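Local structure of putative oxidoreductase yhhX (Escherichia coli K-12, 3F4L) at residues C5-F10 against R16-Y21; D27-A32 against R300-L305; H50-F53 against D58-L61; Q123-D128 against Q252-L257; Y306-I309 against P314-V317. The protein probably works as an NADP-dependent oxidoreductase of the Gfo/Idh/MocA family, possibly a scyllo-inositol dehydrogenase, built on a nucleotide-binding Rossmann domain and an alpha/beta domain. One frame throughout, in Å; residues are numbered along the deposited sequence.

Contact 1: C5-F10 against R16-Y21; sequences CAFIGF and RYHLPY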
# COMPACT_ATOMS: atom_id res chain seq x y z
N CYS A 5 -11.58 40.62 -9.71
CA CYS A 5 -10.41 39.97 -9.17
C CYS A 5 -9.20 40.35 -10.00
O CYS A 5 -9.32 41.03 -11.03
CB CYS A 5 -10.60 38.45 -9.17
SG CYS A 5 -10.91 37.70 -10.80
N ALA A 6 -8.02 39.93 -9.55
CA ALA A 6 -6.79 40.22 -10.26
C ALA A 6 -5.77 39.11 -10.03
O ALA A 6 -5.74 38.50 -8.97
CB ALA A 6 -6.23 41.56 -9.81
N PHE A 7 -4.94 38.86 -11.02
CA PHE A 7 -3.93 37.82 -10.88
C PHE A 7 -2.53 38.37 -10.80
O PHE A 7 -2.17 39.30 -11.52
CB PHE A 7 -3.99 36.84 -12.05
CG PHE A 7 -5.20 35.98 -12.05
CD1 PHE A 7 -6.42 36.47 -12.51
CD2 PHE A 7 -5.14 34.68 -11.55
CE1 PHE A 7 -7.56 35.67 -12.47
CE2 PHE A 7 -6.27 33.87 -11.51
CZ PHE A 7 -7.48 34.37 -11.97
N ILE A 8 -1.75 37.80 -9.89
CA ILE A 8 -0.35 38.16 -9.77
C ILE A 8 0.34 36.97 -10.42
O ILE A 8 0.41 35.88 -9.83
CB ILE A 8 0.13 38.24 -8.31
CG1 ILE A 8 -0.74 39.21 -7.52
CG2 ILE A 8 1.59 38.67 -8.28
CD1 ILE A 8 -0.78 40.59 -8.08
N GLY A 9 0.81 37.16 -11.64
CA GLY A 9 1.47 36.10 -12.37
C GLY A 9 0.63 35.69 -13.56
O GLY A 9 -0.59 35.57 -13.47
N PHE A 10 1.28 35.50 -14.70
CA PHE A 10 0.55 35.10 -15.90
C PHE A 10 1.27 33.96 -16.60
O PHE A 10 1.62 34.06 -17.77
CB PHE A 10 0.40 36.30 -16.85
CG PHE A 10 -0.54 36.04 -17.99
CD1 PHE A 10 -1.81 35.53 -17.76
CD2 PHE A 10 -0.17 36.34 -19.30
CE1 PHE A 10 -2.71 35.33 -18.81
CE2 PHE A 10 -1.06 36.14 -20.36
CZ PHE A 10 -2.33 35.63 -20.11
N ARG A 16 -4.13 27.97 -17.62
CA ARG A 16 -4.68 26.63 -17.73
C ARG A 16 -5.63 26.22 -16.61
O ARG A 16 -6.68 25.63 -16.87
CB ARG A 16 -3.56 25.59 -17.82
CG ARG A 16 -4.06 24.15 -17.82
CD ARG A 16 -2.95 23.19 -18.19
NE ARG A 16 -2.41 23.51 -19.51
CZ ARG A 16 -1.27 23.01 -19.99
NH1 ARG A 16 -0.55 22.16 -19.27
NH2 ARG A 16 -0.87 23.36 -21.20
N TYR A 17 -5.27 26.55 -15.38
CA TYR A 17 -6.11 26.15 -14.26
C TYR A 17 -7.00 27.20 -13.63
O TYR A 17 -7.84 26.87 -12.79
CB TYR A 17 -5.24 25.50 -13.19
CG TYR A 17 -4.51 24.28 -13.71
CD1 TYR A 17 -5.20 23.11 -14.01
CD2 TYR A 17 -3.13 24.31 -13.90
CE1 TYR A 17 -4.53 21.98 -14.49
CE2 TYR A 17 -2.45 23.19 -14.38
CZ TYR A 17 -3.15 22.03 -14.67
OH TYR A 17 -2.49 20.92 -15.13
N HIS A 18 -6.85 28.46 -14.02
CA HIS A 18 -7.69 29.51 -13.47
C HIS A 18 -8.60 30.19 -14.49
O HIS A 18 -9.82 30.11 -14.39
CB HIS A 18 -6.81 30.57 -12.79
CG HIS A 18 -6.12 30.08 -11.56
ND1 HIS A 18 -6.73 30.07 -10.32
CD2 HIS A 18 -4.89 29.57 -11.37
CE1 HIS A 18 -5.90 29.58 -9.42
NE2 HIS A 18 -4.77 29.26 -10.03
N LEU A 19 -7.99 30.85 -15.48
CA LEU A 19 -8.76 31.59 -16.47
C LEU A 19 -9.86 30.82 -17.21
O LEU A 19 -10.96 31.33 -17.39
CB LEU A 19 -7.80 32.26 -17.46
CG LEU A 19 -7.47 33.75 -17.19
CD1 LEU A 19 -7.61 34.09 -15.71
CD2 LEU A 19 -6.07 34.08 -17.69
N PRO A 20 -9.58 29.57 -17.62
CA PRO A 20 -10.63 28.82 -18.33
C PRO A 20 -11.92 28.75 -17.52
O PRO A 20 -13.03 28.78 -18.06
CB PRO A 20 -10.00 27.44 -18.54
CG PRO A 20 -8.53 27.75 -18.66
CD PRO A 20 -8.34 28.78 -17.54
N TYR A 21 -11.77 28.66 -16.20
CA TYR A 21 -12.90 28.54 -15.29
C TYR A 21 -13.50 29.89 -14.89
O TYR A 21 -14.72 30.04 -14.80
CB TYR A 21 -12.45 27.78 -14.03
CG TYR A 21 -12.06 26.36 -14.32
CD1 TYR A 21 -13.03 25.36 -14.47
CD2 TYR A 21 -10.72 26.01 -14.50
CE1 TYR A 21 -12.68 24.06 -14.78
CE2 TYR A 21 -10.36 24.70 -14.82
CZ TYR A 21 -11.34 23.74 -14.96
OH TYR A 21 -10.98 22.46 -15.28

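Contact 2: D27-A32 against R300-L305; sequences DSWHVA and RVYDAL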
# COMPACT_ATOMS: atom_id res chain seq x y z
N ASP A 27 -20.75 36.22 -15.08
CA ASP A 27 -21.87 36.78 -14.33
C ASP A 27 -21.55 36.83 -12.84
O ASP A 27 -22.27 37.46 -12.06
CB ASP A 27 -23.15 35.96 -14.56
CG ASP A 27 -22.88 34.47 -14.68
OD1 ASP A 27 -22.14 33.93 -13.83
OD2 ASP A 27 -23.41 33.85 -15.63
N SER A 28 -20.45 36.18 -12.45
CA SER A 28 -20.02 36.13 -11.05
C SER A 28 -18.70 36.88 -10.82
O SER A 28 -18.53 37.55 -9.79
CB SER A 28 -19.82 34.68 -10.62
OG SER A 28 -20.97 33.90 -10.90
N TRP A 29 -17.78 36.76 -11.77
CA TRP A 29 -16.48 37.40 -11.65
C TRP A 29 -16.03 38.14 -12.90
O TRP A 29 -16.41 37.79 -14.01
CB TRP A 29 -15.41 36.36 -11.34
CG TRP A 29 -15.62 35.59 -10.09
CD1 TRP A 29 -16.46 34.52 -9.91
CD2 TRP A 29 -14.98 35.82 -8.84
NE1 TRP A 29 -16.37 34.07 -8.61
CE2 TRP A 29 -15.46 34.85 -7.94
CE3 TRP A 29 -14.03 36.75 -8.39
CZ2 TRP A 29 -15.04 34.78 -6.61
CZ3 TRP A 29 -13.61 36.69 -7.07
CH2 TRP A 29 -14.11 35.71 -6.19
N HIS A 30 -15.20 39.15 -12.68
CA HIS A 30 -14.63 39.96 -13.76
C HIS A 30 -13.14 40.14 -13.46
O HIS A 30 -12.78 40.65 -12.40
CB HIS A 30 -15.29 41.33 -13.85
CG HIS A 30 -14.61 42.24 -14.83
ND1 HIS A 30 -13.74 43.24 -14.44
CD2 HIS A 30 -14.61 42.25 -16.18
CE1 HIS A 30 -13.23 43.81 -15.51
NE2 HIS A 30 -13.74 43.23 -16.58
N VAL A 31 -12.29 39.71 -14.38
CA VAL A 31 -10.85 39.84 -14.19
C VAL A 31 -10.44 41.24 -14.60
O VAL A 31 -10.35 41.56 -15.78
CB VAL A 31 -10.07 38.80 -15.05
CG1 VAL A 31 -8.56 38.96 -14.84
CG2 VAL A 31 -10.51 37.39 -14.65
N ALA A 32 -10.20 42.09 -13.60
CA ALA A 32 -9.86 43.48 -13.86
C ALA A 32 -8.40 43.72 -14.22
O ALA A 32 -8.11 44.56 -15.07
CB ALA A 32 -10.23 44.33 -12.65
N ARG A 300 -15.33 25.47 -8.95
CA ARG A 300 -16.13 25.46 -7.73
C ARG A 300 -15.37 26.18 -6.60
O ARG A 300 -15.97 26.56 -5.61
CB ARG A 300 -16.51 24.03 -7.36
CG ARG A 300 -17.69 23.55 -8.23
CD ARG A 300 -17.79 22.03 -8.38
NE ARG A 300 -18.06 21.35 -7.13
CZ ARG A 300 -18.30 20.04 -7.03
NH1 ARG A 300 -18.31 19.29 -8.12
NH2 ARG A 300 -18.52 19.49 -5.83
N VAL A 301 -14.07 26.36 -6.79
CA VAL A 301 -13.24 27.07 -5.83
C VAL A 301 -13.70 28.53 -5.86
O VAL A 301 -13.89 29.17 -4.83
CB VAL A 301 -11.74 27.01 -6.21
CG1 VAL A 301 -10.94 28.02 -5.37
CG2 VAL A 301 -11.19 25.60 -5.99
N TYR A 302 -13.89 29.05 -7.07
CA TYR A 302 -14.33 30.43 -7.20
C TYR A 302 -15.79 30.60 -6.78
O TYR A 302 -16.17 31.66 -6.27
CB TYR A 302 -14.11 30.93 -8.63
CG TYR A 302 -12.64 31.18 -8.95
CD1 TYR A 302 -11.82 30.15 -9.44
CD2 TYR A 302 -12.06 32.42 -8.70
CE1 TYR A 302 -10.46 30.37 -9.68
CE2 TYR A 302 -10.70 32.65 -8.93
CZ TYR A 302 -9.91 31.62 -9.42
OH TYR A 302 -8.58 31.85 -9.64
N ASP A 303 -16.60 29.55 -6.96
CA ASP A 303 -17.99 29.65 -6.53
C ASP A 303 -18.01 29.72 -5.01
O ASP A 303 -18.91 30.33 -4.43
CB ASP A 303 -18.82 28.44 -7.03
CG ASP A 303 -18.88 28.36 -8.54
OD1 ASP A 303 -18.95 29.42 -9.19
OD2 ASP A 303 -18.87 27.24 -9.09
N ALA A 304 -17.03 29.09 -4.36
CA ALA A 304 -16.95 29.11 -2.89
C ALA A 304 -16.46 30.48 -2.41
O ALA A 304 -16.98 31.03 -1.44
CB ALA A 304 -16.01 28.02 -2.39
N LEU A 305 -15.45 31.01 -3.09
CA LEU A 305 -14.91 32.32 -2.74
C LEU A 305 -16.01 33.38 -2.91
O LEU A 305 -16.09 34.34 -2.14
CB LEU A 305 -13.71 32.65 -3.62
CG LEU A 305 -12.33 32.22 -3.11
CD1 LEU A 305 -12.41 30.87 -2.45
CD2 LEU A 305 -11.34 32.19 -4.26
O HOH W 1 -18.85 32.08 -9.03

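Contact 3: H50-F53 against D58-L61; sequences HIHF and DEVL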
# COMPACT_ATOMS: atom_id res chain seq x y z
N HIS A 50 -10.49 41.92 -22.74
CA HIS A 50 -11.11 42.78 -21.72
C HIS A 50 -10.24 42.96 -20.48
O HIS A 50 -10.60 43.71 -19.57
CB HIS A 50 -12.44 42.18 -21.28
CG HIS A 50 -12.29 40.84 -20.62
ND1 HIS A 50 -11.81 39.73 -21.29
CD2 HIS A 50 -12.54 40.44 -19.35
CE1 HIS A 50 -11.76 38.71 -20.45
NE2 HIS A 50 -12.20 39.11 -19.27
N ILE A 51 -9.10 42.28 -20.43
CA ILE A 51 -8.22 42.36 -19.28
C ILE A 51 -7.11 43.39 -19.42
O ILE A 51 -6.50 43.52 -20.48
CB ILE A 51 -7.55 40.97 -18.99
CG1 ILE A 51 -8.62 39.88 -18.85
CG2 ILE A 51 -6.74 41.06 -17.68
CD1 ILE A 51 -8.05 38.46 -18.68
N HIS A 52 -6.85 44.11 -18.34
CA HIS A 52 -5.78 45.10 -18.30
C HIS A 52 -4.53 44.42 -17.75
O HIS A 52 -4.49 44.04 -16.58
CB HIS A 52 -6.16 46.27 -17.38
CG HIS A 52 -5.03 47.21 -17.09
ND1 HIS A 52 -4.39 47.94 -18.07
CD2 HIS A 52 -4.43 47.54 -15.93
CE1 HIS A 52 -3.45 48.68 -17.53
NE2 HIS A 52 -3.44 48.46 -16.22
N PHE A 53 -3.52 44.23 -18.60
CA PHE A 53 -2.26 43.62 -18.18
C PHE A 53 -1.33 44.74 -17.73
O PHE A 53 -1.25 45.78 -18.37
CB PHE A 53 -1.62 42.84 -19.33
CG PHE A 53 -2.36 41.58 -19.69
CD1 PHE A 53 -3.40 41.60 -20.61
CD2 PHE A 53 -2.04 40.38 -19.07
CE1 PHE A 53 -4.11 40.43 -20.91
CE2 PHE A 53 -2.73 39.21 -19.36
CZ PHE A 53 -3.77 39.23 -20.28
N ASP A 58 1.12 48.14 -7.91
CA ASP A 58 0.31 49.12 -7.19
C ASP A 58 -0.99 49.45 -7.93
O ASP A 58 -2.02 49.68 -7.29
CB ASP A 58 1.11 50.39 -6.92
CG ASP A 58 2.15 50.19 -5.83
OD1 ASP A 58 1.79 49.64 -4.77
OD2 ASP A 58 3.32 50.58 -6.03
N GLU A 59 -0.94 49.46 -9.26
CA GLU A 59 -2.12 49.74 -10.07
C GLU A 59 -3.22 48.71 -9.83
O GLU A 59 -4.39 48.93 -10.16
CB GLU A 59 -1.75 49.74 -11.56
CG GLU A 59 -1.27 51.07 -12.08
CD GLU A 59 -0.73 50.97 -13.49
OE1 GLU A 59 -1.34 50.23 -14.30
OE2 GLU A 59 0.29 51.63 -13.80
N VAL A 60 -2.84 47.57 -9.26
CA VAL A 60 -3.80 46.52 -8.96
C VAL A 60 -4.24 46.60 -7.50
O VAL A 60 -5.43 46.65 -7.21
CB VAL A 60 -3.19 45.11 -9.22
CG1 VAL A 60 -4.23 44.05 -8.91
CG2 VAL A 60 -2.72 44.99 -10.67
N LEU A 61 -3.27 46.61 -6.59
CA LEU A 61 -3.58 46.67 -5.17
C LEU A 61 -4.29 47.95 -4.75
O LEU A 61 -4.94 47.98 -3.70
CB LEU A 61 -2.30 46.47 -4.35
CG LEU A 61 -1.60 45.13 -4.58
CD1 LEU A 61 -0.42 44.99 -3.62
CD2 LEU A 61 -2.60 43.99 -4.37

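Contact 4: Q123-D128 against Q252-L257; sequences QNRRFD and QQETSL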
# COMPACT_ATOMS: atom_id res chain seq x y z
N GLN A 123 -6.97 24.69 -3.54
CA GLN A 123 -7.01 23.23 -3.52
C GLN A 123 -8.11 22.76 -4.46
O GLN A 123 -9.12 22.21 -4.04
CB GLN A 123 -7.29 22.73 -2.09
CG GLN A 123 -6.23 23.15 -1.08
CD GLN A 123 -4.84 22.61 -1.40
OE1 GLN A 123 -4.68 21.77 -2.29
NE2 GLN A 123 -3.84 23.06 -0.66
N ASN A 124 -7.88 22.96 -5.75
CA ASN A 124 -8.85 22.59 -6.77
C ASN A 124 -9.11 21.08 -6.87
O ASN A 124 -10.17 20.68 -7.33
CB ASN A 124 -8.41 23.14 -8.14
CG ASN A 124 -7.04 22.62 -8.59
OD1 ASN A 124 -6.07 22.69 -7.85
ND2 ASN A 124 -6.98 22.11 -9.81
N ARG A 125 -8.16 20.26 -6.43
CA ARG A 125 -8.38 18.81 -6.54
C ARG A 125 -9.42 18.28 -5.57
O ARG A 125 -9.70 17.08 -5.51
CB ARG A 125 -7.04 18.06 -6.41
CG ARG A 125 -6.00 18.53 -7.44
CD ARG A 125 -5.02 17.44 -7.88
NE ARG A 125 -5.66 16.53 -8.82
CZ ARG A 125 -5.32 16.40 -10.10
NH1 ARG A 125 -4.33 17.10 -10.62
NH2 ARG A 125 -6.01 15.58 -10.87
N ARG A 126 -10.02 19.19 -4.80
CA ARG A 126 -11.08 18.80 -3.89
C ARG A 126 -12.30 18.64 -4.77
O ARG A 126 -13.33 18.13 -4.33
CB ARG A 126 -11.32 19.89 -2.85
CG ARG A 126 -10.25 19.90 -1.78
CD ARG A 126 -10.65 20.75 -0.59
NE ARG A 126 -9.63 20.71 0.45
CZ ARG A 126 -9.83 21.10 1.70
NH1 ARG A 126 -11.01 21.55 2.07
NH2 ARG A 126 -8.84 21.01 2.59
N PHE A 127 -12.18 19.06 -6.01
CA PHE A 127 -13.27 18.95 -6.96
C PHE A 127 -12.92 18.05 -8.13
O PHE A 127 -13.47 18.21 -9.22
CB PHE A 127 -13.71 20.34 -7.43
CG PHE A 127 -14.15 21.23 -6.30
CD1 PHE A 127 -15.27 20.90 -5.54
CD2 PHE A 127 -13.41 22.35 -5.95
CE1 PHE A 127 -15.64 21.67 -4.44
CE2 PHE A 127 -13.78 23.13 -4.84
CZ PHE A 127 -14.90 22.79 -4.09
N ASP A 128 -12.00 17.11 -7.91
CA ASP A 128 -11.63 16.12 -8.93
C ASP A 128 -12.76 15.10 -8.91
O ASP A 128 -13.22 14.72 -7.83
CB ASP A 128 -10.31 15.41 -8.58
CG ASP A 128 -9.11 16.01 -9.29
OD1 ASP A 128 -9.31 16.79 -10.27
OD2 ASP A 128 -7.97 15.69 -8.89
N GLN A 252 -10.71 13.96 -15.50
CA GLN A 252 -10.29 14.27 -16.86
C GLN A 252 -10.18 15.74 -17.28
O GLN A 252 -9.88 16.02 -18.44
CB GLN A 252 -11.20 13.53 -17.84
CG GLN A 252 -11.06 12.01 -17.78
CD GLN A 252 -9.68 11.56 -18.24
OE1 GLN A 252 -9.29 11.79 -19.38
NE2 GLN A 252 -8.94 10.92 -17.34
N GLN A 253 -10.42 16.68 -16.37
CA GLN A 253 -10.33 18.10 -16.70
C GLN A 253 -8.96 18.48 -17.24
O GLN A 253 -8.86 19.21 -18.22
CB GLN A 253 -10.62 18.97 -15.47
CG GLN A 253 -12.02 18.81 -14.92
CD GLN A 253 -12.23 19.60 -13.66
OE1 GLN A 253 -12.38 20.84 -13.69
NE2 GLN A 253 -12.25 18.90 -12.53
N GLU A 254 -7.89 17.98 -16.62
CA GLU A 254 -6.55 18.32 -17.09
C GLU A 254 -6.31 17.77 -18.49
O GLU A 254 -5.70 18.44 -19.33
CB GLU A 254 -5.48 17.77 -16.14
CG GLU A 254 -4.07 18.25 -16.47
CD GLU A 254 -2.99 17.56 -15.65
OE1 GLU A 254 -3.18 17.43 -14.41
OE2 GLU A 254 -1.96 17.15 -16.22
N THR A 255 -6.80 16.56 -18.74
CA THR A 255 -6.63 15.95 -20.06
C THR A 255 -7.33 16.82 -21.10
O THR A 255 -6.78 17.10 -22.16
CB THR A 255 -7.20 14.51 -20.09
OG1 THR A 255 -6.45 13.68 -19.18
CG2 THR A 255 -7.12 13.92 -21.49
N SER A 256 -8.54 17.28 -20.80
CA SER A 256 -9.26 18.12 -21.76
C SER A 256 -8.55 19.45 -21.97
O SER A 256 -8.38 19.90 -23.11
CB SER A 256 -10.68 18.38 -21.28
OG SER A 256 -11.41 17.17 -21.20
N LEU A 257 -8.15 20.09 -20.87
CA LEU A 257 -7.47 21.37 -20.93
C LEU A 257 -6.24 21.29 -21.83
O LEU A 257 -6.02 22.16 -22.67
CB LEU A 257 -7.08 21.86 -19.53
CG LEU A 257 -8.24 22.25 -18.61
CD1 LEU A 257 -7.72 22.63 -17.22
CD2 LEU A 257 -9.01 23.42 -19.23

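Contact 5: Y306-I309 against P314-V317; sequences YQTI and PNYV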
# COMPACT_ATOMS: atom_id res chain seq x y z
N TYR A 306 -16.86 33.20 -3.91
CA TYR A 306 -17.95 34.12 -4.14
C TYR A 306 -18.84 34.18 -2.88
O TYR A 306 -19.08 35.25 -2.34
CB TYR A 306 -18.81 33.66 -5.32
CG TYR A 306 -19.86 34.67 -5.71
CD1 TYR A 306 -19.52 35.80 -6.45
CD2 TYR A 306 -21.18 34.54 -5.29
CE1 TYR A 306 -20.46 36.77 -6.76
CE2 TYR A 306 -22.13 35.51 -5.59
CZ TYR A 306 -21.76 36.62 -6.32
OH TYR A 306 -22.69 37.60 -6.62
N GLN A 307 -19.31 33.02 -2.44
CA GLN A 307 -20.17 32.94 -1.27
C GLN A 307 -19.47 33.48 -0.04
O GLN A 307 -20.04 34.26 0.72
CB GLN A 307 -20.61 31.49 -1.02
CG GLN A 307 -21.45 30.90 -2.15
CD GLN A 307 -22.14 29.61 -1.73
OE1 GLN A 307 -22.82 28.96 -2.53
NE2 GLN A 307 -21.98 29.24 -0.45
N THR A 308 -18.23 33.05 0.17
CA THR A 308 -17.47 33.53 1.32
C THR A 308 -17.37 35.05 1.35
O THR A 308 -17.68 35.68 2.36
CB THR A 308 -16.05 32.96 1.32
OG1 THR A 308 -16.10 31.58 1.70
CG2 THR A 308 -15.16 33.73 2.30
N ILE A 309 -16.94 35.63 0.24
CA ILE A 309 -16.77 37.08 0.13
C ILE A 309 -18.09 37.87 0.14
O ILE A 309 -18.19 38.91 0.78
CB ILE A 309 -15.99 37.45 -1.15
CG1 ILE A 309 -14.54 36.97 -1.02
CG2 ILE A 309 -16.04 38.96 -1.38
CD1 ILE A 309 -13.72 37.20 -2.26
N PRO A 314 -18.48 30.21 5.25
CA PRO A 314 -17.16 29.73 5.65
C PRO A 314 -16.33 29.39 4.41
O PRO A 314 -16.87 28.97 3.39
CB PRO A 314 -17.47 28.50 6.50
CG PRO A 314 -18.86 28.10 6.06
CD PRO A 314 -19.54 29.42 5.89
N ASN A 315 -15.01 29.58 4.50
CA ASN A 315 -14.12 29.30 3.38
C ASN A 315 -14.13 27.80 3.10
O ASN A 315 -14.27 27.00 4.03
CB ASN A 315 -12.71 29.77 3.72
CG ASN A 315 -11.77 29.73 2.53
OD1 ASN A 315 -12.03 30.36 1.50
ND2 ASN A 315 -10.68 28.99 2.66
N TYR A 316 -13.98 27.41 1.84
CA TYR A 316 -14.02 25.99 1.48
C TYR A 316 -12.90 25.17 2.12
O TYR A 316 -13.06 23.97 2.36
CB TYR A 316 -14.01 25.80 -0.05
CG TYR A 316 -12.66 25.99 -0.73
CD1 TYR A 316 -11.99 27.22 -0.68
CD2 TYR A 316 -12.08 24.96 -1.46
CE1 TYR A 316 -10.78 27.40 -1.34
CE2 TYR A 316 -10.87 25.13 -2.13
CZ TYR A 316 -10.22 26.35 -2.06
OH TYR A 316 -9.03 26.53 -2.72
N VAL A 317 -11.78 25.82 2.41
CA VAL A 317 -10.65 25.16 3.06
C VAL A 317 -10.51 25.71 4.48
O VAL A 317 -10.47 26.93 4.68
CB VAL A 317 -9.32 25.41 2.31
CG1 VAL A 317 -8.16 24.77 3.06
CG2 VAL A 317 -9.40 24.83 0.90
O HOH W 2 -14.23 29.85 0.05

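Contact 1: C5-F10 against R16-Y21
His18 is the first residue of 16-21 to reach the strand, meeting Phe7 through its CB, 3.6 Å from Phe7 CE2. The two rings form an offset edge-to-face pair: the Phe7 edge is directed at the imidazole face, with centroids 5.7 Å apart and planes at 66°. Both imidazole nitrogens are engaged elsewhere, ND1 with Tyr302 OH and NE2 with Glu95 OE1, which fixes how the ring is turned toward Phe7. Leu19, next along the helix, divides its two methyls between two rings. CD1 lies 3.6 Å from Phe7 CE1, while CD2 stops 3.8 Å from Phe10 CE1, in the plane of that ring at its edge. Strand 3-8 and helix 12-22 open the first beta-alpha-beta unit of the Rossmann fold, and Phe7, pointing toward the helix, touches both His18 and Leu19. With an alanine in place of Phe7, Leu19 CD1 and the His18 face would be likely to lose their shared partner, leaving a gap between strand and helix. Phe10, beyond the strand end, reaches Leu19 because its CG is anti to its N (chi1 -170°), and its ring also packs edge-to-face with Tyr48. Pro20, with no N-H to give, coincides with a kink in the helix.

Contact 2: D27-A32 against R300-L305
Trp29 presents an indole face to the edge of Tyr302, whose CD2 stands 4.2 Å above the middle of the Trp29 ring system. The planes are 85° apart, so the pair is edge-to-face, with the Tyr302 centroid 5.7 Å from that of the six-membered ring. The indole also rests on the backbone of the helix: Trp29 CZ2 is 3.3 Å from Tyr302 O. NE1 makes only a weak, bent hydrogen bond to the same oxygen (3.4 Å from Trp29 NE1 to Tyr302 O, 129° at the hydrogen). Further along the helix, Leu305 CB packs 3.9 Å from Trp29 CZ2. A water in the indole plane shares the single NE1 hydrogen with Tyr302 O, both bonds being weak, and donates to Asp303 OD1 over 2.7 Å. Were Trp29 replaced by a leucine, the Tyr302 edge would probably lose the flat face it points at, and this water its indole donor.

Outside this shell, Tyr302 OH is engaged by His18, Asp303 OD1 is salt-bridged to Arg25, and Trp29 itself sits against Ile3 and Cys5 of the neighbouring strand. This is a helix packed on the parallel Rossmann sheet: helix 300-311, from the C-terminal part of the chain, covers the start of strand 29-35.

Contact 3: H50-F53 against D58-L61
His52 and Glu59 face each other across backbones that stay well apart: the nearest CA atoms, those of His52 and Val60, are 9.7 Å from one another, and no backbone hydrogen bond joins the segments. The strand involved, 52-54, is an outermost strand of the parallel Rossmann sheet within this chain, and the short helix 58-61 follows it. The contact is therefore carried by two solvent-exposed side chains. His52 NE2 donates to Glu59 OE1, a nearly straight bond at 169° but weak because it is 3.4 Å long. OE1 lies at the imidazole edge, in the ring plane, and the carboxylate is turned just 24° from that plane. His52 CG anti to the backbone N (chi1 170°) and an extended Glu59 chain bring the groups together. Glu59 OE1 has a further weak bond with Thr54 OG1, while OE2 lies close to Asp56 OD2. That clustering of negative charge would probably favour a protonated imidazole. The His52 ring also meets that of His33 on the adjacent strand 29-35. Within the His52 ring, CE1 is the second atom to approach the carboxylate, 4.2 Å from Glu59 OE1.

Contact 4: Q123-D128 against Q252-L257
Arg125 and Glu254 meet across this contact through a salt bridge stretched to 4.0 Å between NH1 and OE1, and no hydrogen bond crosses between the two segments. OE1 lies near the guanidinium plane, at its edge, yet the carboxylate plane is turned 70° from it, so the groups do not pair side by side as in a bidentate bridge. This is consistent with a guanidinium already engaged within its own segment through NE and NH2. Its chain bends at chi2 and chi3 (chi3 77°), bringing both nitrogens to Asp128 OD2. The NE bond is modelled so short that its exact length is doubtful, and the NH2 bond, 2.8 Å to Asp128 OD2, is weak. Asp128 stands at the N-cap position of helix 129-140 without making a capping bond; its other oxygen, OD1, is bonded to Tyr298 OH.

Gln253 makes the other approach across the contact. Its chain, extended beyond CG, carries NE2 to 3.6 Å from Phe127 O, a polar approach rather than a bond. Its OE1 is taken by Tyr298 N, with a weak bond from Tyr21 OH. The contact thus joins the loop between Rossmann strand 119-121 and helix 129-140 to helix 253-258 of the C-terminal alpha/beta part.

Asp251 also brings a carboxylate close to Asp128 OD1, so Arg125 probably offsets several negative charges at once. With Glu254 at long range, the attraction across the contact is likely to be electrostatic and diffuse, without the directional hold of a short bond.

Contact 5: Y306-I309 against P314-V317
Thr308 OG1 is gripped from several directions: its one proton can serve Ala313 O, or more weakly Ala304 O, while a water donates to it over 3.0 Å. It lies in the last turn of helix 300-311, facing the loop that leads on to helix 319-331 in the C-terminal alpha/beta part. The closeness of helix and loop is plain from the backbone, with the CA atoms of Thr308 and Pro314 5.8 Å apart. The first torsion sets OG1 anti to the carbonyl carbon of Thr308 (chi1 -74°), and from there it faces the returning chain. OG1 comes to 3.2 Å from Pro314 O, a close approach that is not a hydrogen bond, and it also touches Asn315 CA.

The water does the cross-linking between the segments. It gives its second hydrogen to Asn315 OD1, 2.7 Å away, and accepts from Tyr316 N. One molecule therefore satisfies a hydroxyl, an amide oxygen and a backbone N-H together.

The Asn315 amide is held at its other end too. ND2 donates to Val317 O over 2.9 Å at 155°, in the carbonyl plane and on a lone pair, although that oxygen lies somewhat tilted from the amide plane of Asn315. ND2 also reaches Thr120 OG1, which ties this loop to strand 119-121. With both ends of the amide engaged, its flip is fixed. Beyond it, Val317 CG2 sits over the centre of the Tyr316 ring, 3.3 Å above its plane.

Contacts 1 and 2 are the buried ones and share aromatic, edge-to-face chemistry; they touch through His18 and Tyr302, on two helices, and their strands 3-8 and 29-35 are neighbours in one sheet. Contact 3 reaches the same sheet at its outer strand, but on the surface, where a weak bond between polar side chains replaces ring packing. Contact 4 is partly buried and electrostatic; it joins the loop that follows the last Rossmann strand to helix 253-258. Contact 5 uses the same helix, 300-311, as contact 2, yet lies at the surface and relies on a water. It meets contact 4 where Tyr316 OH bonds Gln123 N, whereas contact 3 is about 15 Å from contact 4 between nearest atoms.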